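D-xylonate dehydratase (Caulobacter crescentus, PDB 5OYN) catalyses the dehydration of D-xylonate to 2-dehydro-3-deoxy-D-arabinonate in D-xylose degradation, and of D-gluconate with similar efficiency, using a [2Fe-2S] cluster and magnesium. Local coordinates at residues T14-R19 and Y259-P264; V178-R183 and T501-S506. One frame throughout, in Å; residues are numbered along the deposited sequence.

Contact 1: T14-R19 and Y259-P264; sequences TPRRFR and YDDVKP
Two nitrogens of Arg-16 close on one backbone oxygen at the end of helix 241-259. Presented side-on, the guanidinium donates from NE to Tyr-259 O over 3.1 Å and from NH2 to the same Tyr-259 O over 3.0 Å. That oxygen lies near the guanidinium plane; the NH2 bond runs almost along the C=O axis, whereas NE approaches from above the carbonyl plane. Both bonds are noticeably bent, as expected when two N-H groups share one acceptor. The Arg-16 chain leaves with CG anti to the backbone N (chi1 174°) and turns at chi3, which brings the head round to the carbonyl. Over one guanidinium face lies Asp-261, its CB 3.6 Å from Arg-16 NH2 and its carboxylate stacked on the group. The charge pairing of Arg-16 NH1 with Asp-261 OD2 is long, and no N-H points at the oxygen. The other carboxylate oxygen, Asp-261 OD1, takes a tighter salt bridge from Lys-263 NZ, so one acid is shared by two cations.

Next to this polar group, Phe-18 meets Tyr-259 in a T-shaped pair with planes at 86°. The tip of Phe-18, CZ, points into the tyrosine face and comes 3.7 Å from Tyr-259 CE2, while Thr-14 O and Pro-15 CA lie along the tyrosine's edge. Phe-18 also touches Asp-129, in the loop before strand 130-135. Asp-261, with positive phi, is the first residue to leave helical geometry. The arrangement is thus a helix C-terminus whose Tyr-259 carbonyl takes two hydrogen bonds from an arginine side chain of the N-terminal segment, beside an Arg-16/Asp-261/Lys-263 salt-bridge network at the protein surface.

Contact 2: V178-R183 and T501-S506; sequences VIWRSR and TADSPS
Trp-180, on helix 177-187, projects its indole toward the loop between strands 492-494 and 507-511, joining the N-terminal and C-terminal family regions of this IlvD/Edd dehydratase in a largely buried helix-to-loop contact. The indole N-H is the donor: Trp-180 NE1 reaches Thr-501 OG1 at 2.9 Å, with an N-H...O angle of 156° and the oxygen nearly in the ring plane. The ring edge also runs past the threonine backbone, with Trp-180 CD1 3.3 Å from Thr-501 O. Two residues further along the loop, Asp-503 directs its carboxylate at the helix. Its OD2 forms a salt bridge with Arg-181 NE at 3.5 Å and lies 3.6 Å from Arg-181 NH2, the two flat groups being strongly inclined at 73°. Asp-503 OD1, for its part, sits beside Trp-180 CB.

Around this first shell, Arg-181 runs extended from CG to NE to reach the acid, and Asp-503 OD2 has a second cationic partner in Arg-184, so two arginines of one helix share it. Thr-501 OG1 is also hydrogen-bonded to Ser-499 OG, a second bond that would help to hold the acceptor in place. Ile-179 CB lies over the rim of one indole face, and Ile-179 itself packs on Leu-35 of the second subunit. From the same helix the Arg-183 side chain reaches that interface, with salt bridges to Asp-31 and to the C-terminal carboxylate of His-600, both of the second subunit. Thr-501 holds OG1 in the crowded position between its backbone N and carbonyl carbon, chi1 65°, and so turns the hydroxyl oxygen to the indole NE1.

The two contacts lie on opposite sides of the chain's centre, with their own centres 46 Å apart and nearest atoms about 27 Å apart, so they do not touch. Contact 1 is peripheral, its centre about 30 Å from the centre of the chain, and lies away from the annotated sites; the centre of contact 2 is about 17 Å from the chain's centre, and this contact borders the active site. There the Thr-501 side chain is about 5 Å from that of the cluster ligand Cys-210, about 6 Å from the [2Fe-2S] cluster and about 7 Å from the magnesium ion, nearest atoms in each case. Along the sequence the segments alternate, 178-183 falling between the two halves of contact 1.

Contact 1: T14-R19 and Y259-P264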
ATOM      1  N   THR A  14      15.878 -21.568  21.753  1.00 97.64           N
ATOM      2  CA  THR A  14      16.567 -22.822  21.487  1.00 95.64           C
ATOM      3  C   THR A  14      16.069 -23.387  20.167  1.00 86.72           C
ATOM      4  O   THR A  14      14.849 -23.549  20.000  1.00 84.31           O
ATOM      5  CB  THR A  14      16.319 -23.816  22.617  1.00 96.11           C
ATOM      6  OG1 THR A  14      16.920 -23.330  23.829  1.00 94.23           O
ATOM      7  CG2 THR A  14      16.899 -25.190  22.266  1.00 85.16           C
ATOM      8  N   PRO A  15      16.949 -23.696  19.212  1.00 88.38           N
ATOM      9  CA  PRO A  15      16.484 -24.039  17.861  1.00 88.52           C
ATOM     10  C   PRO A  15      15.511 -25.210  17.860  1.00 81.29           C
ATOM     11  O   PRO A  15      15.438 -26.001  18.800  1.00 84.96           O
ATOM     12  CB  PRO A  15      17.777 -24.387  17.111  1.00 76.71           C
ATOM     13  CG  PRO A  15      18.847 -23.667  17.852  1.00 80.06           C
ATOM     14  CD  PRO A  15      18.418 -23.631  19.296  1.00 88.03           C
ATOM     15  N   ARG A  16      14.751 -25.305  16.775  1.00 83.38           N
ATOM     16  CA  ARG A  16      13.711 -26.314  16.632  1.00 82.54           C
ATOM     17  C   ARG A  16      13.509 -26.583  15.144  1.00 76.23           C
ATOM     18  O   ARG A  16      13.748 -25.710  14.303  1.00 78.14           O
ATOM     19  CB  ARG A  16      12.412 -25.854  17.320  1.00 73.04           C
ATOM     20  CG  ARG A  16      11.214 -26.772  17.121  1.00 77.49           C
ATOM     21  CD  ARG A  16       9.914 -26.185  17.730  1.00 80.07           C
ATOM     22  NE  ARG A  16      10.012 -25.891  19.164  1.00 79.23           N
ATOM     23  CZ  ARG A  16       9.801 -26.789  20.129  1.00 83.91           C
ATOM     24  NH1 ARG A  16       9.484 -28.042  19.808  1.00 73.50           N
ATOM     25  NH2 ARG A  16       9.911 -26.444  21.415  1.00 75.99           N
ATOM     26  N   ARG A  17      13.113 -27.805  14.813  1.00 76.73           N
ATOM     27  CA  ARG A  17      12.786 -28.131  13.429  1.00 81.04           C
ATOM     28  C   ARG A  17      11.288 -27.906  13.278  1.00 80.19           C
ATOM     29  O   ARG A  17      10.472 -28.741  13.689  1.00 72.28           O
ATOM     30  CB  ARG A  17      13.195 -29.554  13.061  1.00 79.52           C
ATOM     31  CG  ARG A  17      12.419 -30.124  11.860  1.00 79.35           C
ATOM     32  CD  ARG A  17      13.171 -31.210  11.123  1.00 73.53           C
ATOM     33  NE  ARG A  17      14.193 -30.645  10.252  1.00 77.99           N
ATOM     34  CZ  ARG A  17      14.283 -30.913   8.952  1.00 84.77           C
ATOM     35  NH1 ARG A  17      13.410 -31.740   8.384  1.00 83.48           N
ATOM     36  NH2 ARG A  17      15.246 -30.361   8.220  1.00 82.53           N
ATOM     37  N   PHE A  18      10.931 -26.757  12.710  1.00 71.79           N
ATOM     38  CA  PHE A  18       9.540 -26.413  12.500  1.00 67.17           C
ATOM     39  C   PHE A  18       8.970 -27.199  11.318  1.00 66.56           C
ATOM     40  O   PHE A  18       9.699 -27.652  10.436  1.00 69.91           O
ATOM     41  CB  PHE A  18       9.422 -24.919  12.266  1.00 62.82           C
ATOM     42  CG  PHE A  18       9.927 -24.082  13.405  1.00 61.03           C
ATOM     43  CD1 PHE A  18       9.144 -23.873  14.527  1.00 58.54           C
ATOM     44  CD2 PHE A  18      11.169 -23.474  13.339  1.00 62.38           C
ATOM     45  CE1 PHE A  18       9.596 -23.084  15.571  1.00 57.35           C
ATOM     46  CE2 PHE A  18      11.628 -22.683  14.381  1.00 64.25           C
ATOM     47  CZ  PHE A  18      10.840 -22.495  15.505  1.00 63.26           C
ATOM     48  N   ARG A  19       7.646 -27.368  11.305  1.00 62.48           N
ATOM     49  CA  ARG A  19       7.037 -28.104  10.197  1.00 61.54           C
ATOM     50  C   ARG A  19       7.329 -27.445   8.855  1.00 67.98           C
ATOM     51  O   ARG A  19       7.306 -28.117   7.815  1.00 68.53           O
ATOM     52  CB  ARG A  19       5.533 -28.222  10.395  1.00 57.82           C
ATOM     53  CG  ARG A  19       4.961 -27.033  11.084  1.00 57.85           C
ATOM     54  CD  ARG A  19       3.534 -27.276  11.460  1.00 62.45           C
ATOM     55  NE  ARG A  19       2.614 -27.048  10.353  1.00 64.87           N
ATOM     56  CZ  ARG A  19       1.971 -28.017   9.721  1.00 66.47           C
ATOM     57  NH1 ARG A  19       2.174 -29.283  10.082  1.00 80.91           N
ATOM     58  NH2 ARG A  19       1.130 -27.725   8.734  1.00 59.86           N
ATOM     59  N   TYR A 259       8.607 -20.796  19.345  1.00 58.17           N
ATOM     60  CA  TYR A 259       9.788 -21.481  19.851  1.00 63.44           C
ATOM     61  C   TYR A 259       9.458 -22.301  21.093  1.00 71.79           C
ATOM     62  O   TYR A 259       9.805 -23.486  21.173  1.00 72.20           O
ATOM     63  CB  TYR A 259      10.903 -20.472  20.125  1.00 65.13           C
ATOM     64  CG  TYR A 259      11.740 -20.185  18.883  1.00 76.99           C
ATOM     65  CD1 TYR A 259      11.479 -19.081  18.085  1.00 73.57           C
ATOM     66  CD2 TYR A 259      12.770 -21.034  18.493  1.00 75.58           C
ATOM     67  CE1 TYR A 259      12.231 -18.815  16.953  1.00 73.03           C
ATOM     68  CE2 TYR A 259      13.528 -20.771  17.355  1.00 73.78           C
ATOM     69  CZ  TYR A 259      13.252 -19.659  16.590  1.00 73.80           C
ATOM     70  OH  TYR A 259      13.987 -19.374  15.457  1.00 70.31           O
ATOM     71  N   ASP A 260       8.758 -21.697  22.058  1.00 66.15           N
ATOM     72  CA  ASP A 260       8.346 -22.413  23.260  1.00 59.54           C
ATOM     73  C   ASP A 260       7.225 -23.401  23.004  1.00 60.71           C
ATOM     74  O   ASP A 260       6.858 -24.128  23.924  1.00 65.29           O
ATOM     75  CB  ASP A 260       7.912 -21.429  24.345  1.00 56.23           C
ATOM     76  CG  ASP A 260       8.965 -20.384  24.618  1.00 69.40           C
ATOM     77  OD1 ASP A 260      10.127 -20.603  24.192  1.00 82.81           O
ATOM     78  OD2 ASP A 260       8.639 -19.344  25.233  1.00 65.18           O
ATOM     79  N   ASP A 261       6.659 -23.427  21.801  1.00 62.69           N
ATOM     80  CA  ASP A 261       5.717 -24.469  21.400  1.00 63.15           C
ATOM     81  C   ASP A 261       4.408 -24.405  22.201  1.00 61.76           C
ATOM     82  O   ASP A 261       3.813 -25.436  22.520  1.00 67.70           O
ATOM     83  CB  ASP A 261       6.370 -25.848  21.514  1.00 67.36           C
ATOM     84  CG  ASP A 261       5.791 -26.856  20.546  1.00 72.84           C
ATOM     85  OD1 ASP A 261       5.244 -26.441  19.500  1.00 74.83           O
ATOM     86  OD2 ASP A 261       5.879 -28.069  20.842  1.00 71.82           O
ATOM     87  N   VAL A 262       3.931 -23.194  22.500  1.00 59.55           N
ATOM     88  CA  VAL A 262       2.679 -23.000  23.241  1.00 59.40           C
ATOM     89  C   VAL A 262       1.511 -23.024  22.255  1.00 62.16           C
ATOM     90  O   VAL A 262       1.199 -22.012  21.622  1.00 66.55           O
ATOM     91  CB  VAL A 262       2.691 -21.698  24.040  1.00 54.44           C
ATOM     92  CG1 VAL A 262       1.385 -21.539  24.796  1.00 58.25           C
ATOM     93  CG2 VAL A 262       3.883 -21.640  24.964  1.00 55.69           C
ATOM     94  N   LYS A 263       0.831 -24.168  22.158  1.00 61.59           N
ATOM     95  CA  LYS A 263      -0.309 -24.407  21.280  1.00 63.74           C
ATOM     96  C   LYS A 263      -1.629 -23.980  21.926  1.00 66.51           C
ATOM     97  O   LYS A 263      -1.710 -23.785  23.146  1.00 64.64           O
ATOM     98  CB  LYS A 263      -0.379 -25.890  20.915  1.00 68.29           C
ATOM     99  CG  LYS A 263       0.776 -26.387  20.054  1.00 64.57           C
ATOM    100  CD  LYS A 263       0.692 -27.899  19.874  1.00 75.81           C
ATOM    101  CE  LYS A 263       1.887 -28.436  19.126  1.00 71.13           C
ATOM    102  NZ  LYS A 263       3.070 -27.582  19.430  1.00 73.15           N
ATOM    103  N   PRO A 264      -2.685 -23.803  21.119  1.00 64.37           N
ATOM    104  CA  PRO A 264      -4.013 -23.534  21.703  1.00 65.02           C
ATOM    105  C   PRO A 264      -4.464 -24.578  22.717  1.00 67.12           C
ATOM    106  O   PRO A 264      -4.966 -24.219  23.792  1.00 66.67           O
ATOM    107  CB  PRO A 264      -4.936 -23.505  20.472  1.00 59.61           C
ATOM    108  CG  PRO A 264      -4.069 -23.171  19.335  1.00 62.41           C
ATOM    109  CD  PRO A 264      -2.675 -23.630  19.658  1.00 61.16           C
TER

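Contact 2: V178-R183 and T501-S506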
ATOM      1  N   VAL A 178     -28.260   2.154  17.986  1.00 60.97           N
ATOM      2  CA  VAL A 178     -28.934   3.293  17.376  1.00 56.02           C
ATOM      3  C   VAL A 178     -30.008   2.812  16.406  1.00 53.85           C
ATOM      4  O   VAL A 178     -31.052   3.451  16.267  1.00 58.51           O
ATOM      5  CB  VAL A 178     -27.902   4.241  16.715  1.00 56.10           C
ATOM      6  CG1 VAL A 178     -27.375   3.696  15.379  1.00 53.58           C
ATOM      7  CG2 VAL A 178     -28.488   5.624  16.532  1.00 61.62           C
ATOM      8  N   ILE A 179     -29.808   1.658  15.767  1.00 51.37           N
ATOM      9  CA  ILE A 179     -30.828   1.141  14.859  1.00 56.52           C
ATOM     10  C   ILE A 179     -32.082   0.738  15.631  1.00 61.15           C
ATOM     11  O   ILE A 179     -33.202   1.095  15.246  1.00 64.94           O
ATOM     12  CB  ILE A 179     -30.279  -0.037  14.033  1.00 57.66           C
ATOM     13  CG1 ILE A 179     -29.024   0.375  13.241  1.00 63.93           C
ATOM     14  CG2 ILE A 179     -31.360  -0.586  13.108  1.00 53.76           C
ATOM     15  CD1 ILE A 179     -29.150   1.662  12.449  1.00 57.92           C
ATOM     16  N   TRP A 180     -31.920  -0.013  16.729  1.00 61.36           N
ATOM     17  CA  TRP A 180     -33.083  -0.486  17.485  1.00 58.97           C
ATOM     18  C   TRP A 180     -33.815   0.657  18.174  1.00 64.12           C
ATOM     19  O   TRP A 180     -35.048   0.644  18.236  1.00 68.44           O
ATOM     20  CB  TRP A 180     -32.668  -1.534  18.512  1.00 58.55           C
ATOM     21  CG  TRP A 180     -31.497  -2.338  18.090  1.00 58.23           C
ATOM     22  CD1 TRP A 180     -30.343  -2.546  18.798  1.00 56.78           C
ATOM     23  CD2 TRP A 180     -31.347  -3.044  16.860  1.00 54.83           C
ATOM     24  NE1 TRP A 180     -29.481  -3.335  18.076  1.00 55.54           N
ATOM     25  CE2 TRP A 180     -30.071  -3.652  16.880  1.00 55.02           C
ATOM     26  CE3 TRP A 180     -32.163  -3.224  15.739  1.00 58.75           C
ATOM     27  CZ2 TRP A 180     -29.599  -4.438  15.825  1.00 53.63           C
ATOM     28  CZ3 TRP A 180     -31.682  -4.001  14.679  1.00 62.02           C
ATOM     29  CH2 TRP A 180     -30.417  -4.601  14.736  1.00 56.49           C
ATOM     30  N   ARG A 181     -33.086   1.651  18.710  1.00 62.84           N
ATOM     31  CA  ARG A 181     -33.756   2.822  19.279  1.00 63.27           C
ATOM     32  C   ARG A 181     -34.422   3.660  18.199  1.00 64.04           C
ATOM     33  O   ARG A 181     -35.450   4.290  18.449  1.00 72.65           O
ATOM     34  CB  ARG A 181     -32.784   3.703  20.074  1.00 62.04           C
ATOM     35  CG  ARG A 181     -31.950   2.953  21.089  1.00 68.62           C
ATOM     36  CD  ARG A 181     -31.446   3.808  22.249  1.00 71.02           C
ATOM     37  NE  ARG A 181     -31.240   2.944  23.421  1.00 90.16           N
ATOM     38  CZ  ARG A 181     -30.121   2.880  24.146  1.00 87.59           C
ATOM     39  NH1 ARG A 181     -29.074   3.655  23.846  1.00 72.35           N
ATOM     40  NH2 ARG A 181     -30.050   2.038  25.181  1.00 76.47           N
ATOM     41  N   SER A 182     -33.861   3.691  17.000  1.00 65.45           N
ATOM     42  CA  SER A 182     -34.457   4.516  15.965  1.00 68.50           C
ATOM     43  C   SER A 182     -35.641   3.836  15.311  1.00 69.84           C
ATOM     44  O   SER A 182     -36.498   4.533  14.756  1.00 72.24           O
ATOM     45  CB  SER A 182     -33.412   4.900  14.910  1.00 63.79           C
ATOM     46  OG  SER A 182     -32.626   5.983  15.389  1.00 70.33           O
ATOM     47  N   ARG A 183     -35.698   2.498  15.353  1.00 66.77           N
ATOM     48  CA  ARG A 183     -36.894   1.789  14.907  1.00 69.21           C
ATOM     49  C   ARG A 183     -38.105   2.173  15.754  1.00 70.88           C
ATOM     50  O   ARG A 183     -39.230   2.239  15.244  1.00 71.70           O
ATOM     51  CB  ARG A 183     -36.658   0.274  14.947  1.00 61.35           C
ATOM     52  CG  ARG A 183     -35.877  -0.275  13.755  1.00 65.07           C
ATOM     53  CD  ARG A 183     -36.378  -1.644  13.303  1.00 63.70           C
ATOM     54  NE  ARG A 183     -35.536  -2.746  13.773  1.00 63.51           N
ATOM     55  CZ  ARG A 183     -35.291  -3.876  13.100  1.00 68.50           C
ATOM     56  NH1 ARG A 183     -35.815  -4.096  11.902  1.00 65.03           N
ATOM     57  NH2 ARG A 183     -34.517  -4.809  13.635  1.00 71.45           N
ATOM     58  N   THR A 501     -25.850  -5.938  20.210  1.00 54.08           N
ATOM     59  CA  THR A 501     -26.146  -4.549  20.490  1.00 56.25           C
ATOM     60  C   THR A 501     -27.596  -4.338  20.899  1.00 57.08           C
ATOM     61  O   THR A 501     -28.013  -3.189  21.091  1.00 54.93           O
ATOM     62  CB  THR A 501     -25.818  -3.710  19.248  1.00 52.77           C
ATOM     63  OG1 THR A 501     -26.696  -4.075  18.175  1.00 51.66           O
ATOM     64  CG2 THR A 501     -24.401  -3.995  18.809  1.00 51.56           C
ATOM     65  N   ALA A 502     -28.378  -5.408  21.020  1.00 52.80           N
ATOM     66  CA  ALA A 502     -29.773  -5.242  21.392  1.00 57.81           C
ATOM     67  C   ALA A 502     -29.890  -4.888  22.867  1.00 57.70           C
ATOM     68  O   ALA A 502     -29.103  -5.352  23.701  1.00 57.78           O
ATOM     69  CB  ALA A 502     -30.576  -6.505  21.090  1.00 63.39           C
ATOM     70  N   ASP A 503     -30.861  -4.031  23.173  1.00 61.87           N
ATOM     71  CA  ASP A 503     -31.264  -3.698  24.536  1.00 67.04           C
ATOM     72  C   ASP A 503     -32.626  -4.323  24.863  1.00 69.02           C
ATOM     73  O   ASP A 503     -33.438  -3.754  25.602  1.00 69.93           O
ATOM     74  CB  ASP A 503     -31.294  -2.184  24.737  1.00 64.32           C
ATOM     75  CG  ASP A 503     -32.116  -1.469  23.669  1.00 75.04           C
ATOM     76  OD1 ASP A 503     -32.373  -2.076  22.600  1.00 74.64           O
ATOM     77  OD2 ASP A 503     -32.510  -0.302  23.895  1.00 80.88           O
ATOM     78  N   SER A 504     -32.871  -5.524  24.331  1.00 62.83           N
ATOM     79  CA  SER A 504     -34.093  -6.281  24.562  1.00 64.99           C
ATOM     80  C   SER A 504     -33.781  -7.451  25.480  1.00 69.99           C
ATOM     81  O   SER A 504     -32.900  -8.257  25.141  1.00 71.96           O
ATOM     82  CB  SER A 504     -34.668  -6.796  23.245  1.00 63.29           C
ATOM     83  OG  SER A 504     -35.115  -5.736  22.432  1.00 73.16           O
ATOM     84  N   PRO A 505     -34.462  -7.603  26.636  1.00 64.17           N
ATOM     85  CA  PRO A 505     -34.214  -8.768  27.509  1.00 62.97           C
ATOM     86  C   PRO A 505     -34.845 -10.039  26.953  1.00 62.61           C
ATOM     87  O   PRO A 505     -35.754 -10.614  27.532  1.00 65.91           O
ATOM     88  CB  PRO A 505     -34.851  -8.327  28.833  1.00 58.47           C
ATOM     89  CG  PRO A 505     -35.975  -7.434  28.421  1.00 65.41           C
ATOM     90  CD  PRO A 505     -35.545  -6.742  27.144  1.00 65.89           C
ATOM     91  N   SER A 506     -34.362 -10.476  25.800  1.00 64.21           N
ATOM     92  CA  SER A 506     -35.032 -11.540  25.077  1.00 59.18           C
ATOM     93  C   SER A 506     -34.626 -12.903  25.613  1.00 59.56           C
ATOM     94  O   SER A 506     -33.586 -13.067  26.252  1.00 59.45           O
ATOM     95  CB  SER A 506     -34.708 -11.473  23.583  1.00 65.19           C
ATOM     96  OG  SER A 506     -35.118 -10.247  23.008  1.00 67.36           O
TER